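Protein MpaA (Escherichia coli O157:H7, PDB 5HXD) probably hydrolyses the gamma-D-glutamyl-diaminopimelate amide bond of the murein tripeptide, a zinc-dependent step in the breakdown of cell-wall muropeptides. Local coordinates at residues P35-E40 against R72-L77; V57-A62 against N229-H234; G87-A92 against L97-P102; Q143-I148 against L202-I207; F179-V184 against E221-A226. All coordinates share one frame; numbering follows the deposited sequence.

Interaction 1 of 5, residues P35-E40 against R72-L77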
# COMPACT_ATOMS: atom_id res chain seq x y z
N PRO A 35 -1.31 21.63 -12.58
CA PRO A 35 -0.79 22.20 -13.82
C PRO A 35 -0.81 23.74 -13.79
O PRO A 35 0.27 24.34 -13.79
CB PRO A 35 -1.73 21.65 -14.89
CG PRO A 35 -2.31 20.42 -14.30
CD PRO A 35 -2.41 20.68 -12.83
N ALA A 36 -2.00 24.35 -13.74
CA ALA A 36 -2.10 25.81 -13.58
C ALA A 36 -2.74 26.16 -12.25
O ALA A 36 -3.93 26.47 -12.18
CB ALA A 36 -2.89 26.42 -14.72
N ALA A 37 -1.95 26.09 -11.18
CA ALA A 37 -2.46 26.39 -9.85
C ALA A 37 -2.91 27.85 -9.76
O ALA A 37 -2.23 28.77 -10.24
CB ALA A 37 -1.42 26.07 -8.79
N SER A 38 -4.05 28.02 -9.13
CA SER A 38 -4.69 29.32 -8.95
C SER A 38 -5.10 29.41 -7.47
O SER A 38 -4.82 28.49 -6.71
CB SER A 38 -5.89 29.44 -9.90
OG SER A 38 -6.76 30.50 -9.55
N ARG A 39 -5.76 30.50 -7.07
CA ARG A 39 -6.18 30.68 -5.67
C ARG A 39 -7.17 29.60 -5.23
O ARG A 39 -7.36 29.34 -4.04
CB ARG A 39 -6.79 32.08 -5.48
CG ARG A 39 -7.06 32.46 -4.03
CD ARG A 39 -7.76 33.81 -3.90
NE ARG A 39 -6.88 34.93 -4.21
CZ ARG A 39 -6.01 35.45 -3.35
NH1 ARG A 39 -5.89 34.94 -2.12
NH2 ARG A 39 -5.25 36.48 -3.71
N GLU A 40 -7.80 28.98 -6.21
CA GLU A 40 -8.80 27.96 -5.97
C GLU A 40 -8.14 26.61 -5.67
O GLU A 40 -8.77 25.71 -5.10
CB GLU A 40 -9.72 27.83 -7.18
CG GLU A 40 -9.01 27.26 -8.41
CD GLU A 40 -9.81 27.37 -9.69
OE1 GLU A 40 -10.19 28.51 -10.06
OE2 GLU A 40 -10.04 26.32 -10.34
N ARG A 72 -7.33 20.71 -11.27
CA ARG A 72 -7.32 21.99 -10.58
C ARG A 72 -6.49 21.99 -9.29
O ARG A 72 -6.04 23.05 -8.83
CB ARG A 72 -8.76 22.41 -10.28
CG ARG A 72 -9.71 22.28 -11.47
CD ARG A 72 -11.08 22.87 -11.15
NE ARG A 72 -11.34 24.09 -11.92
CZ ARG A 72 -12.13 24.15 -12.99
NH1 ARG A 72 -12.77 23.07 -13.43
NH2 ARG A 72 -12.30 25.31 -13.61
N HIS A 73 -6.27 20.80 -8.72
CA HIS A 73 -5.74 20.66 -7.36
C HIS A 73 -4.46 19.83 -7.27
O HIS A 73 -4.27 18.89 -8.03
CB HIS A 73 -6.83 20.06 -6.45
CG HIS A 73 -8.17 20.73 -6.58
ND1 HIS A 73 -8.32 22.10 -6.57
CD2 HIS A 73 -9.42 20.22 -6.71
CE1 HIS A 73 -9.60 22.40 -6.69
NE2 HIS A 73 -10.29 21.28 -6.78
N HIS A 74 -3.60 20.18 -6.31
CA HIS A 74 -2.36 19.46 -6.03
C HIS A 74 -2.60 18.08 -5.41
O HIS A 74 -3.59 17.88 -4.70
CB HIS A 74 -1.47 20.27 -5.09
CG HIS A 74 -1.19 21.67 -5.54
ND1 HIS A 74 -0.50 21.95 -6.70
CD2 HIS A 74 -1.48 22.86 -4.98
CE1 HIS A 74 -0.39 23.26 -6.84
NE2 HIS A 74 -0.98 23.83 -5.81
N VAL A 75 -1.67 17.15 -5.63
CA VAL A 75 -1.86 15.77 -5.19
C VAL A 75 -0.62 15.16 -4.54
O VAL A 75 0.48 15.22 -5.09
CB VAL A 75 -2.29 14.86 -6.38
CG1 VAL A 75 -2.31 13.38 -5.96
CG2 VAL A 75 -3.66 15.30 -6.92
N VAL A 76 -0.83 14.59 -3.35
CA VAL A 76 0.13 13.70 -2.69
C VAL A 76 -0.48 12.30 -2.51
O VAL A 76 -1.39 12.10 -1.70
CB VAL A 76 0.54 14.26 -1.31
CG1 VAL A 76 1.35 13.22 -0.52
CG2 VAL A 76 1.26 15.58 -1.46
N LEU A 77 0.02 11.32 -3.26
CA LEU A 77 -0.53 9.96 -3.18
C LEU A 77 -0.19 9.27 -1.86
O LEU A 77 -1.03 8.55 -1.31
CB LEU A 77 -0.01 9.10 -4.33
CG LEU A 77 -0.54 9.49 -5.71
CD1 LEU A 77 0.13 8.69 -6.79
CD2 LEU A 77 -2.02 9.26 -5.72
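R72 reaches from the loop leading into strand 74-76 to E40, in the surface loop between strands 28-31 and 43-45, forming a salt bridge. Along R72, CB lies over one face of the neighbouring H73 ring, offset toward its rim, and 4.1 Å from E40 OE2, to which CD closes at 3.7 Å. A bend at chi3 (111°) turns the head so that NE donates to E40 OE2 at 3.0 Å, N-H...O 158°, in the guanidinium plane and nearly along the C-O axis of the acceptor. Carboxylate and guanidinium are almost coplanar, 20° apart, OE2 meeting R72. Beyond NE, NH2 stays 4.1 Å from E40 OE2, while NH1 turns to R232 O in a weak bond. Beside the ion pair, A37 CB lies 3.6 Å from CE1 of the buried H74, and E40 O lies 3.8 Å from H73 CE1. H73 ND1 pairs with G42 N and NE2 with W233 O; H74 ND1 pairs with A34 N. The contact joins the loop to an outermost strand of the sheet within this chain. An ion pair between an exposed glutamate and a partly exposed arginine would be partly screened by solvent, so its pull is probably modest.

Interaction 2 of 5, residues V57-A62 against N229-H234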
# COMPACT_ATOMS: atom_id res chain seq x y z
N VAL A 57 -4.52 3.85 -4.07
CA VAL A 57 -4.60 3.27 -5.41
C VAL A 57 -5.68 3.99 -6.20
O VAL A 57 -5.53 4.23 -7.39
CB VAL A 57 -4.87 1.77 -5.37
CG1 VAL A 57 -5.05 1.23 -6.77
CG2 VAL A 57 -3.73 1.06 -4.66
N THR A 58 -6.76 4.37 -5.51
CA THR A 58 -7.87 5.07 -6.14
C THR A 58 -7.46 6.44 -6.65
O THR A 58 -7.75 6.80 -7.80
CB THR A 58 -9.05 5.25 -5.18
OG1 THR A 58 -9.61 3.97 -4.86
CG2 THR A 58 -10.12 6.11 -5.83
N LEU A 59 -6.79 7.20 -5.80
CA LEU A 59 -6.26 8.51 -6.17
C LEU A 59 -5.18 8.42 -7.24
O LEU A 59 -5.10 9.27 -8.11
CB LEU A 59 -5.71 9.24 -4.94
CG LEU A 59 -5.20 10.66 -5.18
CD1 LEU A 59 -6.30 11.52 -5.79
CD2 LEU A 59 -4.70 11.27 -3.88
N SER A 60 -4.34 7.38 -7.18
CA SER A 60 -3.31 7.14 -8.19
C SER A 60 -3.95 6.79 -9.54
O SER A 60 -3.39 7.08 -10.59
CB SER A 60 -2.36 6.02 -7.76
OG SER A 60 -1.35 5.79 -8.74
N CYS A 61 -5.12 6.15 -9.48
CA CYS A 61 -5.85 5.76 -10.68
C CYS A 61 -6.53 6.98 -11.28
O CYS A 61 -6.50 7.19 -12.49
CB CYS A 61 -6.89 4.68 -10.38
SG CYS A 61 -6.20 3.01 -10.23
N ALA A 62 -7.12 7.78 -10.41
CA ALA A 62 -7.78 9.00 -10.83
C ALA A 62 -6.78 9.95 -11.44
O ALA A 62 -7.04 10.53 -12.47
CB ALA A 62 -8.48 9.63 -9.68
N ASN A 229 -13.48 13.41 -10.52
CA ASN A 229 -14.22 14.67 -10.55
C ASN A 229 -13.73 15.61 -9.46
O ASN A 229 -13.78 16.84 -9.61
CB ASN A 229 -15.73 14.45 -10.41
CG ASN A 229 -16.34 13.75 -11.61
OD1 ASN A 229 -15.82 13.85 -12.72
ND2 ASN A 229 -17.43 13.04 -11.39
N LEU A 230 -13.21 15.03 -8.37
CA LEU A 230 -12.62 15.78 -7.27
C LEU A 230 -11.34 16.50 -7.68
O LEU A 230 -11.05 17.60 -7.20
CB LEU A 230 -12.33 14.86 -6.08
CG LEU A 230 -11.69 15.56 -4.88
CD1 LEU A 230 -12.53 16.77 -4.45
CD2 LEU A 230 -11.48 14.60 -3.72
N LEU A 231 -10.58 15.88 -8.58
CA LEU A 231 -9.36 16.50 -9.10
C LEU A 231 -9.67 17.78 -9.91
O LEU A 231 -8.79 18.61 -10.11
CB LEU A 231 -8.57 15.51 -9.97
CG LEU A 231 -8.13 14.20 -9.29
CD1 LEU A 231 -7.84 13.10 -10.29
CD2 LEU A 231 -6.92 14.42 -8.41
N ARG A 232 -10.92 17.93 -10.35
CA ARG A 232 -11.32 19.09 -11.16
C ARG A 232 -12.47 19.87 -10.53
O ARG A 232 -13.21 20.55 -11.24
CB ARG A 232 -11.72 18.64 -12.57
CG ARG A 232 -12.86 17.62 -12.59
CD ARG A 232 -13.39 17.35 -13.99
NE ARG A 232 -14.64 16.57 -13.96
CZ ARG A 232 -15.35 16.26 -15.04
NH1 ARG A 232 -14.93 16.65 -16.24
NH2 ARG A 232 -16.47 15.55 -14.93
N TRP A 233 -12.64 19.77 -9.22
CA TRP A 233 -13.80 20.32 -8.54
C TRP A 233 -13.72 21.83 -8.39
O TRP A 233 -12.69 22.37 -8.02
CB TRP A 233 -13.96 19.69 -7.16
CG TRP A 233 -15.12 20.26 -6.33
CD1 TRP A 233 -16.39 19.76 -6.24
CD2 TRP A 233 -15.11 21.42 -5.47
NE1 TRP A 233 -17.16 20.52 -5.40
CE2 TRP A 233 -16.39 21.56 -4.90
CE3 TRP A 233 -14.13 22.38 -5.12
CZ2 TRP A 233 -16.73 22.58 -4.02
CZ3 TRP A 233 -14.46 23.39 -4.24
CH2 TRP A 233 -15.75 23.49 -3.70
N HIS A 234 -14.83 22.51 -8.69
CA HIS A 234 -14.96 23.94 -8.41
C HIS A 234 -16.34 24.20 -7.81
O HIS A 234 -17.25 23.39 -7.99
CB HIS A 234 -14.74 24.80 -9.68
CG HIS A 234 -15.63 24.45 -10.82
ND1 HIS A 234 -15.18 23.75 -11.94
CD2 HIS A 234 -16.94 24.69 -11.06
CE1 HIS A 234 -16.16 23.59 -12.78
NE2 HIS A 234 -17.26 24.15 -12.27
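Helix 57-62, part of helix 53-65, faces the turn that follows helix 224-230, type I from L230 to W233; the CA atoms of A62 and L231 stand 7.9 Å apart. L231 bridges the gap, its CG set anti to the carbonyl carbon (chi1 -58°), and its two methyls divide the work. CD1 settles on A62, 3.6 Å from A62 CB and 3.5 Å from A62 O; CD2 meets L59 CD1 at 4.0 Å, the two leucine chains running obliquely to one another. All three residues are buried. The contact joins helix 53-65 to the last helix and its exit turn in the alpha/beta fold of the M14 zinc peptidases: helix 53-65 starts directly after E52, a predicted zinc ligand, and M227 of the last helix also touches L59 and A62. Within the turn region, R232 folds back to N229, whose OD1 accepts weak bonds from R232 NE and NH2. S60 OG bonds to L86 O of the second subunit.

Interaction 3 of 5, residues G87-A92 against L97-P102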
# COMPACT_ATOMS: atom_id res chain seq x y z
N GLY A 87 3.14 -2.18 5.13
CA GLY A 87 1.76 -2.55 5.46
C GLY A 87 1.34 -2.16 6.87
O GLY A 87 0.42 -2.71 7.47
N LEU A 88 2.04 -1.15 7.38
CA LEU A 88 1.91 -0.68 8.73
C LEU A 88 1.11 0.64 8.73
O LEU A 88 1.08 1.33 7.73
CB LEU A 88 3.32 -0.49 9.30
CG LEU A 88 3.61 -0.31 10.77
CD1 LEU A 88 3.36 -1.60 11.51
CD2 LEU A 88 5.06 0.08 10.90
N ARG A 89 0.46 0.96 9.84
CA ARG A 89 -0.25 2.24 9.99
C ARG A 89 0.67 3.42 10.31
O ARG A 89 0.47 4.52 9.83
CB ARG A 89 -1.30 2.09 11.09
CG ARG A 89 -1.85 3.38 11.61
CD ARG A 89 -2.68 3.14 12.84
NE ARG A 89 -3.23 4.36 13.42
CZ ARG A 89 -4.44 4.84 13.13
NH1 ARG A 89 -5.22 4.19 12.27
NH2 ARG A 89 -4.87 5.94 13.70
N ALA A 90 1.68 3.16 11.13
CA ALA A 90 2.70 4.13 11.55
C ALA A 90 3.84 4.24 10.56
O ALA A 90 3.92 3.45 9.61
CB ALA A 90 3.24 3.72 12.89
N ASN A 91 4.73 5.23 10.76
CA ASN A 91 5.98 5.30 9.97
C ASN A 91 7.05 4.36 10.56
O ASN A 91 6.77 3.56 11.45
CB ASN A 91 6.50 6.74 9.83
CG ASN A 91 7.15 7.30 11.11
OD1 ASN A 91 7.20 6.65 12.16
ND2 ASN A 91 7.66 8.53 11.02
N ALA A 92 8.28 4.48 10.07
CA ALA A 92 9.31 3.50 10.39
C ALA A 92 9.76 3.60 11.86
O ALA A 92 10.54 2.77 12.32
CB ALA A 92 10.48 3.66 9.44
N LEU A 97 1.68 9.14 12.49
CA LEU A 97 1.91 10.45 11.89
C LEU A 97 0.72 11.40 12.10
O LEU A 97 0.87 12.62 12.09
CB LEU A 97 2.22 10.33 10.38
CG LEU A 97 3.58 9.76 9.97
CD1 LEU A 97 3.66 9.56 8.47
CD2 LEU A 97 4.71 10.63 10.45
N ASN A 98 -0.46 10.82 12.30
CA ASN A 98 -1.65 11.62 12.53
C ASN A 98 -1.85 11.87 14.02
O ASN A 98 -2.96 12.15 14.47
CB ASN A 98 -2.89 10.94 11.95
CG ASN A 98 -3.99 11.92 11.58
OD1 ASN A 98 -3.75 12.97 10.97
ND2 ASN A 98 -5.21 11.58 11.93
N ARG A 99 -0.77 11.74 14.79
CA ARG A 99 -0.72 12.26 16.15
C ARG A 99 0.56 13.06 16.29
O ARG A 99 0.87 13.54 17.38
CB ARG A 99 -0.78 11.15 17.22
CG ARG A 99 -2.00 10.26 17.17
CD ARG A 99 -3.26 11.01 17.49
NE ARG A 99 -4.43 10.15 17.43
CZ ARG A 99 -5.05 9.80 16.31
NH1 ARG A 99 -4.62 10.24 15.13
NH2 ARG A 99 -6.11 8.99 16.37
N ASN A 100 1.28 13.19 15.18
CA ASN A 100 2.60 13.83 15.16
C ASN A 100 2.65 15.31 14.65
O ASN A 100 3.73 15.90 14.58
CB ASN A 100 3.54 12.97 14.30
CG ASN A 100 5.02 13.23 14.60
OD1 ASN A 100 5.80 13.54 13.69
ND2 ASN A 100 5.40 13.11 15.87
N PHE A 101 1.52 15.91 14.31
CA PHE A 101 1.57 17.26 13.75
C PHE A 101 1.67 18.32 14.85
O PHE A 101 0.96 18.25 15.86
CB PHE A 101 0.36 17.51 12.84
CG PHE A 101 0.45 16.83 11.51
CD1 PHE A 101 0.93 17.51 10.40
CD2 PHE A 101 0.10 15.50 11.37
CE1 PHE A 101 1.04 16.89 9.15
CE2 PHE A 101 0.20 14.86 10.13
CZ PHE A 101 0.67 15.57 9.02
N PRO A 102 2.55 19.32 14.64
CA PRO A 102 2.84 20.37 15.63
C PRO A 102 1.65 21.31 15.93
O PRO A 102 1.86 22.47 16.27
CB PRO A 102 3.98 21.15 14.98
CG PRO A 102 3.81 20.91 13.51
CD PRO A 102 3.35 19.49 13.42
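Two arginine heads converge without a bond between them: R89 NH2 and R99 NH2 are 4.2 Å apart, with R99 NH2 at the edge of the R89 guanidinium and near its plane. R89 NH2 forms a salt bridge with D96, and its side chain comes within about 4 Å of the zinc ion and about 3 Å of H49, a predicted zinc ligand. The R99 side chain comes within about 3 Å of a cacodylate ion, probably from the crystallisation liquor. Two successive bends (chi1 -59°, chi2 -66°) curl R99 back so that NH1 donates to N98 O at 2.6 Å, N-H...O 153°; that oxygen sits near the guanidinium plane, whereas the donor stands well above the carbonyl plane. Farther from the metal, N91 ND2 touches L97 CD2 at 3.7 Å, the two side chains crossing at about a right angle. The N91 amide is held by polar partners: ND2 bonds to E135 and E137, OD1 to N93 N. N100 N bonds back to L97 O across N98 and R99. N98-R99 and R89 probably correspond to the Asn-Arg pair that holds the substrate carboxylate and the arginine that polarises the scissile carbonyl in carboxypeptidase A. The neighbouring guanidinium groups beside zinc are consistent with a pocket made for an anion, which cacodylate may occupy here.

Interaction 4 of 5, residues Q143-I148 against L202-I207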
# COMPACT_ATOMS: atom_id res chain seq x y z
N GLN A 143 5.87 21.81 5.52
CA GLN A 143 6.56 22.84 4.76
C GLN A 143 6.00 22.99 3.34
O GLN A 143 5.90 24.12 2.82
CB GLN A 143 8.06 22.56 4.72
CG GLN A 143 8.77 22.98 6.01
CD GLN A 143 8.29 24.35 6.54
OE1 GLN A 143 8.17 25.33 5.79
NE2 GLN A 143 8.00 24.40 7.85
N LEU A 144 5.65 21.87 2.73
CA LEU A 144 4.93 21.85 1.46
C LEU A 144 3.70 22.75 1.54
O LEU A 144 3.52 23.64 0.70
CB LEU A 144 4.52 20.41 1.10
CG LEU A 144 3.76 20.15 -0.20
CD1 LEU A 144 4.69 20.17 -1.40
CD2 LEU A 144 3.01 18.84 -0.13
N ILE A 145 2.87 22.55 2.55
CA ILE A 145 1.62 23.29 2.67
C ILE A 145 1.85 24.79 2.99
O ILE A 145 0.99 25.62 2.71
CB ILE A 145 0.68 22.62 3.73
CG1 ILE A 145 0.45 21.16 3.34
CG2 ILE A 145 -0.67 23.32 3.83
CD1 ILE A 145 -0.47 20.39 4.26
N HIS A 146 3.02 25.13 3.53
CA HIS A 146 3.40 26.54 3.70
C HIS A 146 3.85 27.15 2.38
O HIS A 146 3.41 28.24 2.02
CB HIS A 146 4.52 26.70 4.74
CG HIS A 146 4.02 26.85 6.15
ND1 HIS A 146 4.09 25.84 7.07
CD2 HIS A 146 3.44 27.90 6.78
CE1 HIS A 146 3.58 26.26 8.23
NE2 HIS A 146 3.18 27.50 8.07
N ARG A 147 4.71 26.44 1.67
CA ARG A 147 5.18 26.87 0.35
C ARG A 147 4.01 27.16 -0.62
O ARG A 147 3.92 28.25 -1.19
CB ARG A 147 6.12 25.81 -0.25
CG ARG A 147 6.82 26.20 -1.57
CD ARG A 147 7.32 24.95 -2.36
NE ARG A 147 8.08 24.04 -1.50
CZ ARG A 147 8.24 22.73 -1.75
NH1 ARG A 147 7.68 22.21 -2.84
NH2 ARG A 147 8.95 21.94 -0.93
N ILE A 148 3.11 26.19 -0.77
CA ILE A 148 2.07 26.27 -1.81
C ILE A 148 0.80 27.02 -1.41
O ILE A 148 0.06 27.48 -2.29
CB ILE A 148 1.64 24.86 -2.30
CG1 ILE A 148 0.93 24.09 -1.18
CG2 ILE A 148 2.83 24.08 -2.83
CD1 ILE A 148 -0.13 23.17 -1.68
N LEU A 202 -3.98 26.74 11.70
CA LEU A 202 -3.52 27.63 10.63
C LEU A 202 -4.71 28.28 9.93
O LEU A 202 -4.54 29.05 8.97
CB LEU A 202 -2.67 26.87 9.61
CG LEU A 202 -1.24 26.54 10.02
CD1 LEU A 202 -0.61 25.61 9.01
CD2 LEU A 202 -0.41 27.81 10.15
N ASN A 203 -5.91 27.97 10.42
CA ASN A 203 -7.17 28.34 9.77
C ASN A 203 -7.25 27.82 8.34
O ASN A 203 -7.89 28.44 7.49
CB ASN A 203 -7.37 29.85 9.80
CG ASN A 203 -7.74 30.36 11.17
OD1 ASN A 203 -7.81 29.60 12.15
ND2 ASN A 203 -7.98 31.67 11.27
N LEU A 204 -6.61 26.68 8.10
CA LEU A 204 -6.71 25.96 6.82
C LEU A 204 -7.82 24.91 6.85
O LEU A 204 -7.87 24.09 7.76
CB LEU A 204 -5.39 25.28 6.48
CG LEU A 204 -5.43 24.39 5.23
CD1 LEU A 204 -5.83 25.21 4.01
CD2 LEU A 204 -4.08 23.70 5.01
N HIS A 205 -8.71 24.94 5.86
CA HIS A 205 -9.82 23.99 5.83
C HIS A 205 -9.36 22.59 5.44
O HIS A 205 -8.96 22.37 4.29
CB HIS A 205 -10.90 24.45 4.85
CG HIS A 205 -12.13 23.59 4.86
ND1 HIS A 205 -12.94 23.43 3.74
CD2 HIS A 205 -12.70 22.84 5.83
CE1 HIS A 205 -13.94 22.62 4.03
NE2 HIS A 205 -13.82 22.25 5.29
N CYS A 206 -9.41 21.66 6.41
CA CYS A 206 -9.12 20.24 6.20
C CYS A 206 -10.40 19.39 6.31
O CYS A 206 -11.23 19.59 7.21
CB CYS A 206 -8.07 19.73 7.20
SG CYS A 206 -7.66 17.92 7.07
N ILE A 207 -10.53 18.46 5.37
CA ILE A 207 -11.64 17.54 5.33
C ILE A 207 -11.05 16.15 5.29
O ILE A 207 -10.25 15.85 4.41
CB ILE A 207 -12.52 17.73 4.07
CG1 ILE A 207 -13.40 18.97 4.18
CG2 ILE A 207 -13.41 16.53 3.84
CD1 ILE A 207 -14.30 19.16 2.96
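I145 and L204 meet methyl to methyl, CG2 of the isoleucine 3.6 Å from CD2 of the leucine, where helix 136-148 packs beside the loop leading into strand 206-210 of the mixed sheet in the M14 alpha/beta fold. Their side chains cross at about a right angle. I145 turns CG2 anti to its own nitrogen, which sends that branch across the gap; L204 extends its CG in the same sense (chi1 175°). Nearer the surface, H146 NE2 comes to 4.2 Å from L202 CD2, again with the chains roughly perpendicular. The backbones stay well apart, with 9.7 Å between the CA atoms of I145 and L204, so side chains alone close the contact. Around this first shell, I145 also touches P150 and F195, and L204 touches C199, so helix 195-201 lines the same apolar patch. That helix ends in a Schellman motif, with N203 at positive phi (56°), and the reversal presents L202 and L204 to the neighbouring helix from either side of the turn. Farther along, H205 and I207 bond through their backbones to strand 153-157, which fixes the loop to the sheet, and H205 NE2 bonds to D165 OD1. The H146 ring is steadied from within its own helix, by the hydrogen bond between ND1 and the carbonyl oxygen of C142.

Interaction 5 of 5, residues F179-V184 against E221-A226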
# COMPACT_ATOMS: atom_id res chain seq x y z
N PHE A 179 -19.38 10.50 -3.29
CA PHE A 179 -18.79 9.21 -2.88
C PHE A 179 -19.80 8.30 -2.17
O PHE A 179 -19.46 7.21 -1.72
CB PHE A 179 -17.57 9.42 -1.96
CG PHE A 179 -16.30 9.82 -2.68
CD1 PHE A 179 -15.44 8.86 -3.19
CD2 PHE A 179 -15.95 11.16 -2.82
CE1 PHE A 179 -14.27 9.23 -3.84
CE2 PHE A 179 -14.78 11.53 -3.46
CZ PHE A 179 -13.94 10.56 -3.97
N GLU A 180 -21.04 8.79 -2.06
CA GLU A 180 -22.13 8.14 -1.32
C GLU A 180 -21.77 7.76 0.11
O GLU A 180 -22.07 6.66 0.59
CB GLU A 180 -22.65 6.92 -2.09
CG GLU A 180 -23.84 7.32 -2.93
CD GLU A 180 -24.46 6.17 -3.64
OE1 GLU A 180 -24.92 5.22 -2.96
OE2 GLU A 180 -24.49 6.23 -4.88
N LEU A 181 -21.17 8.73 0.79
CA LEU A 181 -20.80 8.59 2.18
C LEU A 181 -21.49 9.67 2.98
O LEU A 181 -21.58 10.81 2.53
CB LEU A 181 -19.29 8.69 2.36
CG LEU A 181 -18.51 7.53 1.78
CD1 LEU A 181 -17.03 7.77 2.00
CD2 LEU A 181 -18.97 6.25 2.45
N PRO A 182 -21.96 9.31 4.18
CA PRO A 182 -22.57 10.26 5.11
C PRO A 182 -21.66 11.45 5.39
O PRO A 182 -20.45 11.28 5.39
CB PRO A 182 -22.78 9.42 6.37
CG PRO A 182 -21.87 8.26 6.21
CD PRO A 182 -21.87 7.97 4.76
N LEU A 183 -22.24 12.63 5.62
CA LEU A 183 -21.46 13.80 6.00
C LEU A 183 -21.58 14.05 7.49
O LEU A 183 -22.67 14.13 8.04
CB LEU A 183 -21.89 15.03 5.21
CG LEU A 183 -21.18 16.34 5.56
CD1 LEU A 183 -19.68 16.20 5.53
CD2 LEU A 183 -21.59 17.41 4.61
N VAL A 184 -20.43 14.17 8.15
CA VAL A 184 -20.34 14.23 9.60
C VAL A 184 -19.33 15.33 9.94
O VAL A 184 -18.60 15.76 9.04
CB VAL A 184 -19.95 12.82 10.17
CG1 VAL A 184 -18.66 12.84 10.98
CG2 VAL A 184 -21.11 12.23 10.96
N GLU A 221 -12.99 0.76 -9.38
CA GLU A 221 -14.23 0.69 -10.16
C GLU A 221 -15.29 1.68 -9.61
O GLU A 221 -15.71 2.62 -10.29
CB GLU A 221 -14.77 -0.76 -10.14
CG GLU A 221 -16.30 -1.02 -10.27
CD GLU A 221 -16.98 -0.31 -11.45
OE1 GLU A 221 -16.30 -0.00 -12.46
OE2 GLU A 221 -18.21 -0.06 -11.36
N LYS A 222 -15.68 1.47 -8.36
CA LYS A 222 -16.81 2.17 -7.74
C LYS A 222 -16.60 3.68 -7.49
O LYS A 222 -17.56 4.44 -7.54
CB LYS A 222 -17.14 1.47 -6.42
CG LYS A 222 -18.35 1.96 -5.70
CD LYS A 222 -18.35 1.39 -4.28
CE LYS A 222 -19.68 1.60 -3.58
NZ LYS A 222 -20.76 0.89 -4.31
N TYR A 223 -15.37 4.09 -7.22
CA TYR A 223 -15.08 5.45 -6.73
C TYR A 223 -14.21 6.28 -7.68
O TYR A 223 -13.82 7.41 -7.35
CB TYR A 223 -14.39 5.39 -5.36
CG TYR A 223 -15.33 5.01 -4.24
CD1 TYR A 223 -16.67 5.30 -4.32
CD2 TYR A 223 -14.87 4.35 -3.11
CE1 TYR A 223 -17.54 4.96 -3.32
CE2 TYR A 223 -15.73 4.00 -2.09
CZ TYR A 223 -17.07 4.31 -2.21
OH TYR A 223 -17.95 3.97 -1.21
N LEU A 224 -13.91 5.72 -8.84
CA LEU A 224 -12.97 6.35 -9.77
C LEU A 224 -13.63 7.55 -10.39
O LEU A 224 -12.96 8.53 -10.70
CB LEU A 224 -12.52 5.36 -10.84
CG LEU A 224 -11.48 5.82 -11.87
CD1 LEU A 224 -10.41 6.66 -11.21
CD2 LEU A 224 -10.85 4.63 -12.58
N PHE A 225 -14.95 7.47 -10.56
CA PHE A 225 -15.76 8.56 -11.09
C PHE A 225 -15.63 9.76 -10.16
O PHE A 225 -15.23 10.86 -10.58
CB PHE A 225 -17.22 8.12 -11.23
CG PHE A 225 -18.17 9.24 -11.61
CD1 PHE A 225 -18.32 9.62 -12.93
CD2 PHE A 225 -18.90 9.92 -10.63
CE1 PHE A 225 -19.20 10.66 -13.27
CE2 PHE A 225 -19.76 10.96 -10.97
CZ PHE A 225 -19.91 11.33 -12.29
N ALA A 226 -15.98 9.53 -8.90
CA ALA A 226 -15.93 10.59 -7.90
C ALA A 226 -14.50 11.15 -7.75
O ALA A 226 -14.33 12.37 -7.78
CB ALA A 226 -16.45 10.07 -6.57
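F179 and A226 bring the two backbones close, their CA atoms 5.9 Å apart: segment 179-184 leaves helix 170-178 through a Schellman motif at E180 (phi 51°), and segment 221-226 passes from helix 216-222 to helix 224-230 through Y223. The F179 ring is engaged in two ways. A226 CB sits over the centre of one face, 3.5 Å from the ring centroid, a CH-pi contact only 8° off the normal. The ring also turns an edge toward the face of Y223 in a T-shaped pair, centroids 5.6 Å apart and planes at 64°. Y223 CD1 lies 3.9 Å from F179 CD1, F179 O lies 3.4 Å from Y223 CE1, and K222 CD lies over the opposite face of the tyrosine, offset toward its rim. F211 also packs on both aromatic rings, while A226 touches A178 of helix 170-178 and L224 leans on helix 53-65. From here the chain runs into strand 183-184, at one edge of the sheet within this chain, whose V184 bonds through its backbone to I163 of strand 162-164.

Interactions 1, 2 and 5 form a chain along one part of the molecule. Interactions 1 and 2 touch where R72 N bonds to L231 O, their centres 11 Å apart; interactions 2 and 5 share helix 224-230, L224 CD1 packing on A62 CA, with centres again 11 Å apart. Interaction 4 touches interaction 1 through I148 on H74 and L144 on V76, their centres 13 Å apart. Interaction 3 lies beside the zinc and touches none of the others; interaction 4 is nearest, about 6 Å away between nearest atoms. L181 of interaction 5 comes within about 6 Å of E210, the predicted proton donor/acceptor. Interactions 2, 3 and 5 also touch the second subunit.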